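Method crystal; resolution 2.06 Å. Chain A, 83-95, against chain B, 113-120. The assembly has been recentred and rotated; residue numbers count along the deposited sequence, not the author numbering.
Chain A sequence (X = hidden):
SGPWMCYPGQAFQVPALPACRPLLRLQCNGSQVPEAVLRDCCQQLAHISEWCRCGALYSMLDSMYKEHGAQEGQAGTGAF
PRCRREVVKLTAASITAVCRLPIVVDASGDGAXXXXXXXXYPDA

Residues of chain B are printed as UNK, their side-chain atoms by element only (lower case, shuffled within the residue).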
# COMPACT_ATOMS: atom_id res chain seq x y z
N CYS A 83 -4.98 -16.18 0.11
CA CYS A 83 -4.07 -15.11 0.50
C CYS A 83 -3.01 -15.47 1.53
O CYS A 83 -3.30 -16.10 2.55
CB CYS A 83 -4.83 -13.91 1.01
SG CYS A 83 -5.86 -13.20 -0.26
N ARG A 84 -1.83 -14.91 1.32
CA ARG A 84 -0.72 -15.04 2.25
C ARG A 84 -0.80 -14.02 3.38
O ARG A 84 -0.95 -12.83 3.14
CB ARG A 84 0.60 -14.84 1.52
CG ARG A 84 0.76 -15.70 0.30
CD ARG A 84 2.15 -15.56 -0.24
NE ARG A 84 2.29 -16.34 -1.46
CZ ARG A 84 3.45 -16.74 -1.94
NH1 ARG A 84 4.57 -16.42 -1.30
NH2 ARG A 84 3.47 -17.44 -3.07
N ARG A 85 -0.50 -14.49 4.59
CA ARG A 85 -0.46 -13.66 5.79
C ARG A 85 0.25 -12.32 5.58
O ARG A 85 -0.28 -11.26 5.87
CB ARG A 85 0.24 -14.45 6.91
CG ARG A 85 -0.42 -14.39 8.28
CD ARG A 85 0.22 -13.33 9.20
NE ARG A 85 -0.49 -13.21 10.48
CZ ARG A 85 0.04 -12.75 11.61
NH1 ARG A 85 1.30 -12.31 11.64
NH2 ARG A 85 -0.70 -12.73 12.71
N GLU A 86 1.43 -12.38 4.99
CA GLU A 86 2.27 -11.20 4.78
C GLU A 86 1.61 -10.16 3.85
O GLU A 86 1.60 -8.97 4.15
CB GLU A 86 3.64 -11.60 4.21
CG GLU A 86 4.12 -13.04 4.55
CD GLU A 86 3.58 -14.13 3.59
OE1 GLU A 86 3.91 -14.11 2.37
OE2 GLU A 86 2.88 -15.06 4.08
N VAL A 87 1.05 -10.63 2.73
CA VAL A 87 0.44 -9.73 1.75
C VAL A 87 -0.90 -9.21 2.25
O VAL A 87 -1.23 -8.05 2.04
CB VAL A 87 0.30 -10.37 0.33
CG1 VAL A 87 1.48 -11.27 0.02
CG2 VAL A 87 -0.97 -11.14 0.24
N VAL A 88 -1.60 -10.02 3.05
CA VAL A 88 -2.84 -9.58 3.68
C VAL A 88 -2.63 -8.33 4.54
O VAL A 88 -3.31 -7.32 4.34
CB VAL A 88 -3.50 -10.71 4.55
CG1 VAL A 88 -4.58 -10.14 5.47
CG2 VAL A 88 -4.13 -11.75 3.65
N LYS A 89 -1.65 -8.33 5.43
CA LYS A 89 -1.51 -7.18 6.33
C LYS A 89 -0.82 -6.02 5.65
O LYS A 89 -1.11 -4.87 5.98
CB LYS A 89 -0.80 -7.55 7.64
CG LYS A 89 0.59 -8.07 7.46
CD LYS A 89 1.23 -8.40 8.79
CE LYS A 89 0.95 -9.84 9.19
NZ LYS A 89 -0.52 -10.15 9.11
N LEU A 90 -0.05 -6.30 4.61
CA LEU A 90 0.50 -5.27 3.74
C LEU A 90 -0.59 -4.60 2.91
O LEU A 90 -0.53 -3.40 2.67
CB LEU A 90 1.53 -5.87 2.81
CG LEU A 90 2.87 -5.16 2.75
CD1 LEU A 90 3.45 -5.01 4.15
CD2 LEU A 90 3.80 -5.97 1.87
N THR A 91 -1.56 -5.37 2.44
CA THR A 91 -2.70 -4.84 1.67
C THR A 91 -3.65 -3.98 2.54
O THR A 91 -3.93 -2.81 2.23
CB THR A 91 -3.51 -6.00 1.01
OG1 THR A 91 -2.63 -6.79 0.22
CG2 THR A 91 -4.64 -5.48 0.15
N ALA A 92 -3.98 -4.49 3.72
CA ALA A 92 -4.78 -3.73 4.65
C ALA A 92 -4.11 -2.38 5.04
O ALA A 92 -4.77 -1.35 5.09
CB ALA A 92 -5.06 -4.59 5.89
N ALA A 93 -2.78 -2.38 5.19
CA ALA A 93 -2.00 -1.19 5.57
C ALA A 93 -2.04 -0.07 4.52
O ALA A 93 -1.69 1.07 4.82
CB ALA A 93 -0.54 -1.59 5.86
N SER A 94 -2.41 -0.38 3.28
CA SER A 94 -2.32 0.61 2.21
C SER A 94 -3.65 0.85 1.49
O SER A 94 -3.70 1.54 0.47
CB SER A 94 -1.27 0.16 1.20
OG SER A 94 -1.58 -1.14 0.74
N ILE A 95 -4.74 0.40 2.10
CA ILE A 95 -6.09 0.62 1.54
C ILE A 95 -6.45 2.11 1.50
O ILE A 95 -7.01 2.63 0.54
CB ILE A 95 -7.16 -0.15 2.36
CG1 ILE A 95 -7.05 -1.65 2.07
CG2 ILE A 95 -8.56 0.37 2.03
CD1 ILE A 95 -8.04 -2.50 2.85
N UNK B 113 -1.33 -7.16 -5.01
CA UNK B 113 -1.27 -5.77 -5.47
C UNK B 113 -0.17 -5.03 -4.75
O UNK B 113 -0.07 -3.82 -4.81
c UNK B 113 -3.69 -4.58 -7.43
c UNK B 113 -2.61 -5.05 -5.21
o UNK B 113 -6.61 -5.94 -9.12
c UNK B 113 -5.65 -5.73 -8.14
c UNK B 113 -3.67 -5.30 -6.24
c UNK B 113 -5.66 -6.47 -6.97
c UNK B 113 -4.67 -6.25 -6.03
c UNK B 113 -4.67 -4.79 -8.37
N UNK B 114 0.67 -5.79 -4.06
CA UNK B 114 1.53 -5.24 -3.02
C UNK B 114 2.88 -5.98 -3.07
O UNK B 114 2.92 -7.15 -3.45
c UNK B 114 0.46 -4.07 -1.08
c UNK B 114 0.78 -5.42 -1.68
c UNK B 114 1.53 -6.34 -0.75
N UNK B 115 3.98 -5.25 -2.91
CA UNK B 115 5.33 -5.82 -3.02
C UNK B 115 6.04 -6.03 -1.69
O UNK B 115 6.74 -5.13 -1.20
s UNK B 115 5.59 -4.84 -5.58
c UNK B 115 6.21 -4.94 -3.89
N UNK B 116 6.01 -7.26 -1.19
CA UNK B 116 6.56 -7.56 0.13
C UNK B 116 8.10 -7.46 0.19
O UNK B 116 8.68 -6.98 1.18
n UNK B 116 7.82 -13.09 -0.26
c UNK B 116 6.07 -8.94 0.61
c UNK B 116 6.06 -11.46 0.34
c UNK B 116 6.49 -10.13 -0.26
c UNK B 116 6.44 -12.63 -0.55
N UNK B 117 8.75 -7.82 -0.91
CA UNK B 117 10.19 -7.68 -1.02
C UNK B 117 10.62 -6.22 -0.86
O UNK B 117 11.49 -5.92 -0.07
o UNK B 117 8.65 -7.70 -3.59
o UNK B 117 10.53 -7.64 -4.68
c UNK B 117 9.90 -7.82 -3.62
c UNK B 117 10.69 -8.30 -2.36
N UNK B 118 9.84 -5.31 -1.42
CA UNK B 118 10.10 -3.88 -1.28
C UNK B 118 9.81 -3.36 0.14
O UNK B 118 10.52 -2.51 0.67
c UNK B 118 9.52 -1.60 -2.15
c UNK B 118 9.28 -3.08 -2.31
c UNK B 118 9.65 -3.50 -3.69
N UNK B 119 8.76 -3.89 0.77
CA UNK B 119 8.41 -3.50 2.14
C UNK B 119 9.48 -3.91 3.16
O UNK B 119 9.61 -3.29 4.21
c UNK B 119 7.07 -4.10 2.51
N UNK B 120 10.28 -4.90 2.82
CA UNK B 120 11.35 -5.37 3.70
C UNK B 120 12.75 -4.86 3.34
O UNK B 120 13.74 -5.35 3.87
c UNK B 120 11.35 -6.89 3.69
O HOH W 1 -2.58 -7.16 -2.47

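Position 113 of chain B carries eight side-chain atoms: one carbon, then a ring of six carbons bearing an oxygen. That is a phenol, so the residue is Y113(B). Its ring leads away from chain A, and a phenol suits this buried site because its OH is hydrogen-bonded elsewhere in the structure. It is the backbone that reaches the partner, through water 1: the water accepts from N of Y113(B) at 2.8 Å and donates to OG1 of T91(A) at 2.7 Å.

At position 114 a carbon carries two further carbons, three in all and none polar. It points toward the helix of chain A, and one branch carbon lies 3.5 Å from CD2 of L90(A). Branching at CB identifies V114(B). That nearest carbon is CG1, while its CG2 lies 4.0 Å from OG of S94(A). A short, branched hydrocarbon suits this buried place, where it also packs beside V87(A) and T91(A).

Position 115 has one carbon and one sulfur, pointing away from chain A, with the sulfur bonded covalently elsewhere in the structure; that bond calls for a thiol side chain, C115(B). The residue holds the N-cap position, and its O accepts from N of position 119 at 3.1 Å.

At position 116 four carbons in a row end in nitrogen. The third carbon lies 4.0 Å from OE1 of E86(A), and the fourth 4.3 Å from NH1 of R84(A). This is K116(B). No salt bridge forms; the long chain runs past the polar ends of E86(A) and R84(A), and the partly exposed site suits a residue ending in an amine. Nearer the backbone, its CA is 3.6 Å from CD2 of L90(A).

Position 117 shows two carbons, the second carrying two oxygens: a carboxylate on a short stem, D117(B). Its CB points away from chain A, and the partly exposed site accommodates the charge.

Position 118 again has one carbon carrying two carbons, V118(B). It points sideways and makes no contact with this stretch of chain A; its apolar side chain suits a buried site.

A single carbon stands at position 119, where CB points toward chain A and sits 3.8 Å from CD2 of L90(A). This is A119(B), a methyl small enough to allow close approach.

Position 120 also bears a single carbon, out of reach of this stretch: A120(B), whose small methyl is enough where no packing is needed against it.

The contact is thus centred on L90(A), whose CD2 approaches V114(B), K116(B) and A119(B). No direct hydrogen bond crosses between the stretches: apolar packing dominates, supplemented by the bridging water.

Chain B 113-120: YVCKDVAA
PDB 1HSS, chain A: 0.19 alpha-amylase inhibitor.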